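Long-range contacts in sortase (Actinomyces oris, PDB 2XWG), which probably catalyses covalent linkage of pilin subunits during fimbrial assembly, as class C sortases do, through its calcium-bearing sortase domain: residues P100-I105 and L114-G119; P108-S113 and L163-K168; G130-T135 and H145-G150; V208-C213 and L223-E228. All coordinates share one frame; numbering follows the deposited sequence.

Contact 1: P100-I105 and L114-G119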
loop_
_atom_site.group_PDB
_atom_site.type_symbol
_atom_site.label_atom_id
_atom_site.label_comp_id
_atom_site.label_asym_id
_atom_site.label_seq_id
_atom_site.Cartn_x
_atom_site.Cartn_y
_atom_site.Cartn_z
ATOM N N PRO A 100 6.908 -10.819 10.532
ATOM C CA PRO A 100 5.447 -10.660 10.544
ATOM C C PRO A 100 5.050 -9.333 9.896
ATOM O O PRO A 100 3.922 -9.157 9.458
ATOM C CB PRO A 100 5.103 -10.688 12.035
ATOM C CG PRO A 100 6.319 -11.351 12.696
ATOM C CD PRO A 100 7.485 -10.853 11.885
ATOM N N VAL A 101 6.002 -8.410 9.823
ATOM C CA VAL A 101 5.820 -7.150 9.111
ATOM C C VAL A 101 6.246 -7.301 7.656
ATOM O O VAL A 101 7.366 -7.688 7.388
ATOM C CB VAL A 101 6.662 -6.072 9.759
ATOM C CG1 VAL A 101 6.660 -4.829 8.922
ATOM C CG2 VAL A 101 6.143 -5.785 11.157
ATOM N N MET A 102 5.361 -7.012 6.709
ATOM C CA MET A 102 5.725 -7.122 5.303
ATOM C C MET A 102 6.741 -6.039 4.892
ATOM O O MET A 102 7.723 -6.312 4.186
ATOM C CB MET A 102 4.469 -7.092 4.433
ATOM C CG MET A 102 4.675 -6.554 3.033
ATOM S SD MET A 102 3.185 -6.551 2.003
ATOM C CE MET A 102 2.284 -7.950 2.610
ATOM N N ALA A 103 6.531 -4.816 5.368
ATOM C CA ALA A 103 7.395 -3.686 5.011
ATOM C C ALA A 103 7.141 -2.517 5.964
ATOM O O ALA A 103 6.279 -2.593 6.850
ATOM C CB ALA A 103 7.148 -3.254 3.575
ATOM N N ARG A 104 7.885 -1.434 5.779
ATOM C CA ARG A 104 7.727 -0.250 6.620
ATOM C C ARG A 104 7.638 0.999 5.778
ATOM O O ARG A 104 8.343 1.106 4.771
ATOM C CB ARG A 104 8.927 -0.085 7.530
ATOM C CG ARG A 104 8.977 -1.074 8.603
ATOM C CD ARG A 104 9.541 -0.431 9.821
ATOM N NE ARG A 104 8.778 -0.876 10.976
ATOM C CZ ARG A 104 7.927 -0.123 11.675
ATOM N NH1 ARG A 104 7.723 1.174 11.373
ATOM N NH2 ARG A 104 7.291 -0.682 12.707
ATOM N N ILE A 105 6.831 1.971 6.210
ATOM C CA ILE A 105 6.727 3.224 5.477
ATOM C C ILE A 105 6.975 4.389 6.380
ATOM O O ILE A 105 6.513 4.401 7.510
ATOM C CB ILE A 105 5.342 3.410 4.864
ATOM C CG1 ILE A 105 5.281 4.739 4.099
ATOM C CG2 ILE A 105 4.264 3.365 5.937
ATOM C CD1 ILE A 105 4.107 4.798 3.195
ATOM N N LEU A 114 5.252 3.663 10.100
ATOM C CA LEU A 114 4.345 2.544 10.365
ATOM C C LEU A 114 4.770 1.242 9.662
ATOM O O LEU A 114 5.377 1.291 8.599
ATOM C CB LEU A 114 2.932 2.900 9.897
ATOM C CG LEU A 114 2.199 4.035 10.604
ATOM C CD1 LEU A 114 0.963 4.454 9.801
ATOM C CD2 LEU A 114 1.811 3.592 12.007
ATOM N N PRO A 115 4.428 0.078 10.256
ATOM C CA PRO A 115 4.588 -1.243 9.663
ATOM C C PRO A 115 3.480 -1.506 8.678
ATOM O O PRO A 115 2.399 -0.943 8.847
ATOM C CB PRO A 115 4.397 -2.170 10.855
ATOM C CG PRO A 115 3.464 -1.439 11.726
ATOM C CD PRO A 115 3.929 -0.024 11.636
ATOM N N ILE A 116 3.743 -2.351 7.681
ATOM C CA ILE A 116 2.787 -2.718 6.642
ATOM C C ILE A 116 2.536 -4.219 6.743
ATOM O O ILE A 116 3.474 -4.999 6.854
ATOM C CB ILE A 116 3.374 -2.424 5.272
ATOM C CG1 ILE A 116 3.592 -0.929 5.117
ATOM C CG2 ILE A 116 2.483 -2.936 4.188
ATOM C CD1 ILE A 116 4.389 -0.547 3.909
ATOM N N TYR A 117 1.273 -4.621 6.718
ATOM C CA TYR A 117 0.913 -6.019 6.835
ATOM C C TYR A 117 0.097 -6.448 5.631
ATOM O O TYR A 117 -0.474 -5.607 4.920
ATOM C CB TYR A 117 0.070 -6.260 8.088
ATOM C CG TYR A 117 0.745 -5.902 9.389
ATOM C CD1 TYR A 117 1.683 -6.741 9.956
ATOM C CD2 TYR A 117 0.429 -4.723 10.060
ATOM C CE1 TYR A 117 2.293 -6.427 11.156
ATOM C CE2 TYR A 117 1.044 -4.395 11.255
ATOM C CZ TYR A 117 1.977 -5.261 11.800
ATOM O OH TYR A 117 2.599 -4.944 12.993
ATOM N N HIS A 118 0.046 -7.760 5.412
ATOM C CA HIS A 118 -0.781 -8.354 4.367
ATOM C C HIS A 118 -2.244 -8.039 4.624
ATOM O O HIS A 118 -2.724 -8.221 5.734
ATOM C CB HIS A 118 -0.644 -9.879 4.399
ATOM C CG HIS A 118 0.669 -10.397 3.904
ATOM N ND1 HIS A 118 1.778 -10.514 4.715
ATOM C CD2 HIS A 118 1.040 -10.867 2.687
ATOM C CE1 HIS A 118 2.780 -11.007 4.012
ATOM N NE2 HIS A 118 2.360 -11.224 2.777
ATOM N N GLY A 119 -2.959 -7.612 3.592
ATOM C CA GLY A 119 -4.411 -7.497 3.645
ATOM C C GLY A 119 -4.982 -6.221 4.254
ATOM O O GLY A 119 -4.243 -5.384 4.791
#
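Ala103 pairs with Ile116, and Ile105 with Leu114, as antiparallel hydrogen-bonded pairs, while Arg104 and Pro115 form the non-hydrogen-bonded pair between them; the axes of strands 103-105 and 114-118 approach to 4.5 Å at 139°. Ile105 N donates to Leu114 O at 2.9 Å in a nearly straight bond (171° at the hydrogen). Toward Met102, Ile116 O receives Met102 N at 2.8 Å and, weakly, Ala103 N, which defines a classic beta bulge. Ile116 CD1 packs against Ala103 CB at 3.9 Å, on the face shared with Ile105 and Leu114. On the other face, the Arg104 guanidinium lays one face over Pro115 N and brings NH2 to 3.6 Å from Pro115 CD. Pro100 O comes up to the edge of the Tyr117 ring, 3.3 Å from CD1. From the bulge itself, the Met102 chain bends at chi3 (-31°) and sets its methyl over the His118 face, although the modelled spacing is too tight to interpret. Replacing His118 by alanine takes away the NE2 that bonds Glu95 O and would probably leave that carbonyl without its mate. Backbone bonds and apolar contacts therefore hold this hairpin, while His118 NE2 bonds Glu95 O, between the calcium ligands His94 and Asp97 in sequence.

Contact 2: P108-S113 and L163-K168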
loop_
_atom_site.group_PDB
_atom_site.type_symbol
_atom_site.label_atom_id
_atom_site.label_comp_id
_atom_site.label_asym_id
_atom_site.label_seq_id
_atom_site.Cartn_x
_atom_site.Cartn_y
_atom_site.Cartn_z
ATOM N N PRO A 108 8.089 11.395 6.250
ATOM C CA PRO A 108 8.689 12.199 7.307
ATOM C C PRO A 108 7.873 13.426 7.564
ATOM O O PRO A 108 7.633 13.739 8.729
ATOM C CB PRO A 108 10.028 12.612 6.726
ATOM C CG PRO A 108 10.282 11.673 5.637
ATOM C CD PRO A 108 8.998 11.170 5.117
ATOM N N SER A 109 7.439 14.107 6.505
ATOM C CA SER A 109 6.866 15.449 6.659
ATOM C C SER A 109 5.516 15.454 7.321
ATOM O O SER A 109 4.991 16.528 7.615
ATOM C CB SER A 109 6.757 16.178 5.320
ATOM O OG SER A 109 5.737 15.613 4.510
ATOM N N ILE A 110 4.937 14.268 7.526
ATOM C CA ILE A 110 3.741 14.138 8.356
ATOM C C ILE A 110 3.930 13.156 9.522
ATOM O O ILE A 110 2.967 12.718 10.154
ATOM C CB ILE A 110 2.490 13.821 7.531
ATOM C CG1 ILE A 110 2.678 12.606 6.640
ATOM C CG2 ILE A 110 2.147 15.024 6.634
ATOM C CD1 ILE A 110 1.326 11.920 6.286
ATOM N N HIS A 111 5.191 12.825 9.806
ATOM C CA HIS A 111 5.516 12.054 10.993
ATOM C C HIS A 111 4.813 10.703 11.003
ATOM O O HIS A 111 4.392 10.217 12.045
ATOM C CB HIS A 111 5.174 12.879 12.234
ATOM C CG HIS A 111 5.744 14.262 12.191
ATOM N ND1 HIS A 111 7.061 14.533 12.481
ATOM C CD2 HIS A 111 5.188 15.450 11.858
ATOM C CE1 HIS A 111 7.292 15.823 12.333
ATOM N NE2 HIS A 111 6.170 16.406 11.960
ATOM N N VAL A 112 4.657 10.105 9.828
ATOM C CA VAL A 112 4.157 8.747 9.748
ATOM C C VAL A 112 5.320 7.779 9.652
ATOM O O VAL A 112 6.134 7.880 8.726
ATOM C CB VAL A 112 3.309 8.526 8.524
ATOM C CG1 VAL A 112 3.281 7.055 8.203
ATOM C CG2 VAL A 112 1.902 9.079 8.746
ATOM N N SER A 113 5.395 6.863 10.617
ATOM C CA SER A 113 6.361 5.764 10.627
ATOM C C SER A 113 5.644 4.499 11.060
ATOM O O SER A 113 5.445 4.291 12.248
ATOM C CB SER A 113 7.472 6.050 11.626
ATOM O OG SER A 113 8.355 4.958 11.670
ATOM N N LEU A 163 -2.757 12.283 5.990
ATOM C CA LEU A 163 -2.452 12.139 4.577
ATOM C C LEU A 163 -2.854 13.414 3.838
ATOM O O LEU A 163 -2.189 13.804 2.880
ATOM C CB LEU A 163 -3.173 10.913 4.000
ATOM C CG LEU A 163 -2.360 10.096 2.991
ATOM C CD1 LEU A 163 -1.059 9.692 3.637
ATOM C CD2 LEU A 163 -3.122 8.875 2.529
ATOM N N ASN A 164 -3.928 14.071 4.293
ATOM C CA ASN A 164 -4.397 15.320 3.685
ATOM C C ASN A 164 -3.485 16.541 3.848
ATOM O O ASN A 164 -3.914 17.646 3.541
ATOM C CB ASN A 164 -5.796 15.674 4.202
ATOM C CG ASN A 164 -5.835 15.790 5.716
ATOM O OD1 ASN A 164 -4.801 15.945 6.362
ATOM N ND2 ASN A 164 -7.027 15.704 6.288
ATOM N N GLN A 165 -2.257 16.367 4.344
ATOM C CA GLN A 165 -1.316 17.487 4.418
ATOM C C GLN A 165 -0.254 17.375 3.343
ATOM O O GLN A 165 0.481 18.330 3.061
ATOM C CB GLN A 165 -0.659 17.591 5.785
ATOM C CG GLN A 165 -1.648 17.863 6.891
ATOM C CD GLN A 165 -0.979 17.880 8.230
ATOM O OE1 GLN A 165 -1.624 17.717 9.281
ATOM N NE2 GLN A 165 0.345 18.050 8.210
ATOM N N LEU A 166 -0.195 16.204 2.724
ATOM C CA LEU A 166 0.786 15.958 1.676
ATOM C C LEU A 166 0.456 16.787 0.439
ATOM O O LEU A 166 -0.716 16.988 0.137
ATOM C CB LEU A 166 0.792 14.470 1.311
ATOM C CG LEU A 166 1.444 13.484 2.305
ATOM C CD1 LEU A 166 1.554 12.127 1.658
ATOM C CD2 LEU A 166 2.796 13.953 2.690
ATOM N N LYS A 167 1.486 17.255 -0.268
ATOM C CA LYS A 167 1.314 17.803 -1.615
ATOM C C LYS A 167 2.368 17.252 -2.590
ATOM O O LYS A 167 3.275 16.510 -2.188
ATOM C CB LYS A 167 1.292 19.346 -1.609
ATOM C CG LYS A 167 2.605 20.023 -1.223
ATOM C CD LYS A 167 2.702 20.296 0.274
ATOM C CE LYS A 167 1.629 21.262 0.769
ATOM N NZ LYS A 167 1.750 22.671 0.241
ATOM N N LYS A 168 2.245 17.596 -3.870
ATOM C CA LYS A 168 3.168 17.070 -4.883
ATOM C C LYS A 168 4.624 17.431 -4.545
ATOM O O LYS A 168 4.890 18.473 -3.958
ATOM C CB LYS A 168 2.768 17.537 -6.299
ATOM C CG LYS A 168 1.391 17.015 -6.766
ATOM C CD LYS A 168 0.949 17.564 -8.141
ATOM C CE LYS A 168 -0.595 17.536 -8.260
ATOM N NZ LYS A 168 -1.111 17.049 -9.581
#
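Ile110 and Gln165 bring together the turn of the first hairpin of the sortase fold and the loop leading to strand 171-176, with their CA atoms 7.2 Å apart and no hydrogen bond between the segments. Each backbone turns tightly by itself: His111 N bonds to Pro108 O at 2.8 Å, next to a G1 beta bulge in which His111 and Val112 both face Ile107, and Leu166 N bonds to Leu163 O at 3.1 Å. Ile110 carries the contact. Its CG1 sits between the backbone N and the carbonyl carbon (chi1 54°), leaving CG2 beside the N, and the branches part toward Leu163 and Gln165 but share Leu166 CD2. CD1 reaches Leu163 CD1 at 4.2 Å. CG2 meets Gln165, 3.9 Å from NE2 and equally near CB. Leu166 crosses Ile110 at about a right angle. Cutting Ile110 back to alanine removes both branches and would probably open a gap between the hairpin turn and Leu163, Gln165 and Leu166. Leu163 continues inward onto Leu210 and Thr212 of strand 206-214, and Leu166 onto Val225. At the outer margin, Leu166 CD2 touches Ser109 OG at 3.8 Å and Ile110 CG2 at 4.1 Å.

Contact 3: G130-T135 and H145-G150; sequences GHLFGT and HSVLTG
His145 O lies 3.5 Å from Thr135 CB, where the turn after strand 129-131 comes back against strand 144-149. At Ser146, OG meets the edge of the His131 ring, near its plane and 3.6 Å from NE2; the two are not bonded to each other, and both instead bond to Ser136 O. Val147 is gripped from two sides of the turn. Its N donates to Thr135 OG1 (3.2 Å, 156° at the hydrogen), and its O receives Leu132 N at 3.0 Å. Thr135 OG1 stands between its own backbone N and carbonyl carbon (chi1 68°), from where it also donates to Leu132 O at 2.7 Å, in the carbonyl plane and on a lone pair. Leu132 O takes Thr135 N as well, closing a type II turn with Gly134 at the position of positive phi. Leu132 and Val147 lie alongside each other, and Val147 CG2 touches Thr135 CG2. Leu148, the non-hydrogen-bonded partner of His131, brings CD2 to the ring edge, in plane. Thr149 N donates to Gly130 O at 2.7 Å and Thr149 O accepts Gly130 N, an antiparallel hydrogen-bonded pair. The Thr149 side chain touches Pro77 and Thr120 of a calcium site and lies about 7 Å from those of His151 and Cys213, the predicted active-site residues. In this buried core of the sortase sheet, strand 144-149 runs between strands 129-131 and 206-214, while Tyr92 of helix 87-93 bonds His131 ND1.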
loop_
_atom_site.group_PDB
_atom_site.type_symbol
_atom_site.label_atom_id
_atom_site.label_comp_id
_atom_site.label_asym_id
_atom_site.label_seq_id
_atom_site.Cartn_x
_atom_site.Cartn_y
_atom_site.Cartn_z
ATOM N N GLY A 130 -2.288 -1.460 5.967
ATOM C CA GLY A 130 -2.626 -2.717 5.325
ATOM C C GLY A 130 -2.336 -2.644 3.843
ATOM O O GLY A 130 -2.591 -1.636 3.199
ATOM N N HIS A 131 -1.797 -3.716 3.290
ATOM C CA HIS A 131 -1.512 -3.759 1.870
ATOM C C HIS A 131 -2.645 -4.398 1.087
ATOM O O HIS A 131 -3.156 -5.461 1.464
ATOM C CB HIS A 131 -0.262 -4.556 1.617
ATOM C CG HIS A 131 -0.039 -4.837 0.172
ATOM N ND1 HIS A 131 -0.343 -6.052 -0.402
ATOM C CD2 HIS A 131 0.424 -4.048 -0.823
ATOM C CE1 HIS A 131 -0.053 -6.007 -1.692
ATOM N NE2 HIS A 131 0.412 -4.802 -1.971
ATOM N N LEU A 132 -3.024 -3.762 -0.020
ATOM C CA LEU A 132 -4.239 -4.146 -0.728
ATOM C C LEU A 132 -4.062 -5.372 -1.619
ATOM O O LEU A 132 -3.510 -5.272 -2.719
ATOM C CB LEU A 132 -4.778 -2.975 -1.538
ATOM C CG LEU A 132 -6.187 -3.181 -2.063
ATOM C CD1 LEU A 132 -7.085 -3.619 -0.931
ATOM C CD2 LEU A 132 -6.710 -1.915 -2.672
ATOM N N PHE A 133 -4.543 -6.519 -1.132
ATOM C CA PHE A 133 -4.502 -7.759 -1.887
ATOM C C PHE A 133 -5.104 -7.526 -3.258
ATOM O O PHE A 133 -6.220 -7.030 -3.389
ATOM C CB PHE A 133 -5.241 -8.869 -1.150
ATOM C CG PHE A 133 -5.364 -10.161 -1.931
ATOM C CD1 PHE A 133 -4.243 -10.933 -2.212
ATOM C CD2 PHE A 133 -6.611 -10.619 -2.345
ATOM C CE1 PHE A 133 -4.351 -12.126 -2.919
ATOM C CE2 PHE A 133 -6.732 -11.805 -3.050
ATOM C CZ PHE A 133 -5.589 -12.570 -3.333
ATOM N N GLY A 134 -4.343 -7.864 -4.288
ATOM C CA GLY A 134 -4.752 -7.575 -5.641
ATOM C C GLY A 134 -3.785 -6.615 -6.278
ATOM O O GLY A 134 -3.707 -6.557 -7.500
ATOM N N THR A 135 -3.047 -5.859 -5.461
ATOM C CA THR A 135 -2.075 -4.903 -6.001
ATOM C C THR A 135 -0.650 -5.438 -5.826
ATOM O O THR A 135 -0.444 -6.448 -5.157
ATOM C CB THR A 135 -2.216 -3.508 -5.359
ATOM O OG1 THR A 135 -1.826 -3.563 -3.984
ATOM C CG2 THR A 135 -3.652 -3.052 -5.427
ATOM N N HIS A 145 2.289 -1.284 -9.223
ATOM C CA HIS A 145 1.526 -0.265 -8.537
ATOM C C HIS A 145 1.019 -0.862 -7.239
ATOM O O HIS A 145 0.039 -1.616 -7.220
ATOM C CB HIS A 145 0.352 0.190 -9.386
ATOM C CG HIS A 145 -0.342 1.391 -8.839
ATOM N ND1 HIS A 145 -1.469 1.925 -9.416
ATOM C CD2 HIS A 145 -0.065 2.159 -7.762
ATOM C CE1 HIS A 145 -1.854 2.981 -8.721
ATOM N NE2 HIS A 145 -1.020 3.142 -7.712
ATOM N N SER A 146 1.713 -0.530 -6.160
ATOM C CA SER A 146 1.415 -1.075 -4.843
ATOM C C SER A 146 0.511 -0.099 -4.102
ATOM O O SER A 146 0.788 1.108 -4.060
ATOM C CB SER A 146 2.726 -1.266 -4.079
ATOM O OG SER A 146 2.555 -2.129 -2.988
ATOM N N VAL A 147 -0.567 -0.615 -3.522
ATOM C CA VAL A 147 -1.553 0.237 -2.866
ATOM C C VAL A 147 -1.553 -0.005 -1.364
ATOM O O VAL A 147 -1.832 -1.122 -0.922
ATOM C CB VAL A 147 -2.943 -0.047 -3.401
ATOM C CG1 VAL A 147 -3.977 0.673 -2.558
ATOM C CG2 VAL A 147 -3.036 0.399 -4.847
ATOM N N LEU A 148 -1.220 1.031 -0.588
ATOM C CA LEU A 148 -1.090 0.906 0.869
ATOM C C LEU A 148 -2.217 1.675 1.549
ATOM O O LEU A 148 -2.420 2.860 1.263
ATOM C CB LEU A 148 0.267 1.430 1.351
ATOM C CG LEU A 148 1.478 0.839 0.656
ATOM C CD1 LEU A 148 2.686 1.324 1.329
ATOM C CD2 LEU A 148 1.420 -0.670 0.730
ATOM N N THR A 149 -2.907 0.994 2.466
ATOM C CA THR A 149 -4.168 1.430 3.058
ATOM C C THR A 149 -4.034 1.792 4.531
ATOM O O THR A 149 -3.387 1.060 5.280
ATOM C CB THR A 149 -5.169 0.282 2.994
ATOM O OG1 THR A 149 -5.109 -0.321 1.696
ATOM C CG2 THR A 149 -6.543 0.796 3.215
ATOM N N GLY A 150 -4.668 2.887 4.955
ATOM C CA GLY A 150 -4.588 3.333 6.332
ATOM C C GLY A 150 -5.788 4.163 6.757
ATOM O O GLY A 150 -6.249 5.004 6.012
#

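Contact 4: V208-C213 and L223-E228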
loop_
_atom_site.group_PDB
_atom_site.type_symbol
_atom_site.label_atom_id
_atom_site.label_comp_id
_atom_site.label_asym_id
_atom_site.label_seq_id
_atom_site.Cartn_x
_atom_site.Cartn_y
_atom_site.Cartn_z
ATOM N N VAL A 208 3.482 3.861 -6.066
ATOM C CA VAL A 208 2.787 3.459 -4.839
ATOM C C VAL A 208 1.698 4.460 -4.477
ATOM O O VAL A 208 1.949 5.658 -4.435
ATOM C CB VAL A 208 3.726 3.385 -3.637
ATOM C CG1 VAL A 208 2.907 3.284 -2.375
ATOM C CG2 VAL A 208 4.647 2.199 -3.767
ATOM N N THR A 209 0.494 3.974 -4.200
ATOM C CA THR A 209 -0.580 4.843 -3.732
ATOM C C THR A 209 -0.935 4.609 -2.258
ATOM O O THR A 209 -1.222 3.477 -1.843
ATOM C CB THR A 209 -1.852 4.654 -4.564
ATOM O OG1 THR A 209 -1.555 4.913 -5.939
ATOM C CG2 THR A 209 -2.939 5.615 -4.105
ATOM N N LEU A 210 -0.907 5.689 -1.481
ATOM C CA LEU A 210 -1.412 5.697 -0.124
ATOM C C LEU A 210 -2.899 6.063 -0.137
ATOM O O LEU A 210 -3.274 7.154 -0.567
ATOM C CB LEU A 210 -0.637 6.729 0.683
ATOM C CG LEU A 210 0.881 6.665 0.487
ATOM C CD1 LEU A 210 1.574 7.753 1.268
ATOM C CD2 LEU A 210 1.441 5.307 0.899
ATOM N N ILE A 211 -3.765 5.180 0.334
ATOM C CA ILE A 211 -5.173 5.529 0.329
ATOM C C ILE A 211 -5.767 5.581 1.722
ATOM O O ILE A 211 -5.514 4.711 2.527
ATOM C CB ILE A 211 -5.972 4.547 -0.519
ATOM C CG1 ILE A 211 -7.452 4.930 -0.533
ATOM C CG2 ILE A 211 -5.806 3.145 0.004
ATOM C CD1 ILE A 211 -8.274 4.112 -1.519
ATOM N N THR A 212 -6.557 6.615 2.007
ATOM C CA THR A 212 -7.278 6.700 3.269
ATOM C C THR A 212 -8.724 7.152 3.036
ATOM O O THR A 212 -9.125 7.442 1.903
ATOM C CB THR A 212 -6.595 7.673 4.212
ATOM O OG1 THR A 212 -7.236 7.628 5.486
ATOM C CG2 THR A 212 -6.706 9.045 3.682
ATOM N N CYS A 213 -9.521 7.192 4.096
ATOM C CA CYS A 213 -10.879 7.697 3.987
ATOM C C CYS A 213 -10.918 9.186 4.212
ATOM O O CYS A 213 -10.044 9.741 4.880
ATOM C CB CYS A 213 -11.767 7.006 4.991
ATOM S SG CYS A 213 -11.994 5.334 4.511
ATOM N N LEU A 223 -9.143 9.456 -0.161
ATOM C CA LEU A 223 -8.050 10.304 -0.603
ATOM C C LEU A 223 -6.897 9.430 -1.117
ATOM O O LEU A 223 -6.442 8.533 -0.417
ATOM C CB LEU A 223 -7.610 11.214 0.535
ATOM C CG LEU A 223 -6.233 11.831 0.355
ATOM C CD1 LEU A 223 -6.338 12.930 -0.672
ATOM C CD2 LEU A 223 -5.723 12.389 1.678
ATOM N N LEU A 224 -6.454 9.666 -2.352
ATOM C CA LEU A 224 -5.424 8.846 -2.991
ATOM C C LEU A 224 -4.228 9.700 -3.255
ATOM O O LEU A 224 -4.292 10.594 -4.080
ATOM C CB LEU A 224 -5.875 8.282 -4.338
ATOM C CG LEU A 224 -7.184 7.507 -4.559
ATOM C CD1 LEU A 224 -6.988 6.445 -5.616
ATOM C CD2 LEU A 224 -7.726 6.855 -3.329
ATOM N N VAL A 225 -3.132 9.415 -2.566
ATOM C CA VAL A 225 -1.872 10.080 -2.804
ATOM C C VAL A 225 -0.973 9.086 -3.525
ATOM O O VAL A 225 -0.691 8.008 -3.006
ATOM C CB VAL A 225 -1.223 10.507 -1.481
ATOM C CG1 VAL A 225 0.267 10.843 -1.675
ATOM C CG2 VAL A 225 -1.981 11.677 -0.860
ATOM N N THR A 226 -0.546 9.429 -4.733
ATOM C CA THR A 226 0.260 8.520 -5.525
ATOM C C THR A 226 1.678 9.054 -5.576
ATOM O O THR A 226 1.886 10.247 -5.793
ATOM C CB THR A 226 -0.284 8.380 -6.965
ATOM O OG1 THR A 226 -1.650 7.925 -6.943
ATOM C CG2 THR A 226 0.568 7.403 -7.771
ATOM N N GLY A 227 2.655 8.183 -5.351
ATOM C CA GLY A 227 4.048 8.572 -5.491
ATOM C C GLY A 227 4.683 7.755 -6.599
ATOM O O GLY A 227 4.237 6.636 -6.880
ATOM N N GLU A 228 5.717 8.306 -7.233
ATOM C CA GLU A 228 6.433 7.581 -8.270
ATOM C C GLU A 228 7.882 7.356 -7.862
ATOM O O GLU A 228 8.520 8.237 -7.280
ATOM C CB GLU A 228 6.362 8.304 -9.608
ATOM C CG GLU A 228 6.857 7.449 -10.778
ATOM C CD GLU A 228 6.209 7.842 -12.109
ATOM O OE1 GLU A 228 5.503 8.878 -12.156
ATOM O OE2 GLU A 228 6.398 7.109 -13.104
#
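Thr209 OG1 is held by two groups: it shares a hydrogen bond with Thr226 OG1 across the strands at 3.2 Å, where either hydroxyl could donate, and it is bonded to His145 NE2 from strand 144-149. Both threonines place OG1 beside the backbone N (chi1 -58° in each), which brings the hydroxyls together on one face of their non-hydrogen-bonded pair. The strand axes lie 4.5 Å apart at closest and run at 163°, so the pairing is close to antiparallel. Evidence for the register comes from three doubly bonded pairs. Gly227 N meets Val208 O at 2.8 Å and nearly straight (174°), Leu210 N meets Val225 O at 2.8 Å, and Leu223 N meets Thr212 O at 2.9 Å; each is answered by a bond in the reverse direction. Ile211 and Leu224 lie side by side, pointing the same way on the face of Thr209, though their terminal methyls are modelled too close to be relied on. On the opposite face, Thr212 CG2 rests 3.9 Å from Leu223 CB, while its OG1 hydrogen-bonds with Thr152 OG1 and Gly150 O, beyond the hairpin. Strand 144-149 flanks one side of the hairpin and strand 179-191 the other. Arg222 of the second strand touches Cys213. This is the sortase-fold hairpin of strands 206-214 and 221-229, with Cys213, predicted to form the acyl-thioester intermediate, near the end of its first strand.

From the N terminus, contact 1 closes first, folding strands 103-107 and 112-118 into a hairpin. Contact 2 starts within that hairpin's turn, so it crosses contact 1, and it closes some fifty residues later on the loop before strand 171-176. Contact 3 falls wholly inside this long span and adds strands 129-131 and 144-149 to the sheet. Contact 4 follows all three in series and closes the hairpin 206-214/221-229. Tyr117 joins contact 1 to contact 3 through His131, and Leu148 joins contact 3 to contact 4 through Thr209. Leu163 ties contact 2 to contact 4, and Ile105 meets Leu210, linking the first hairpin to the last.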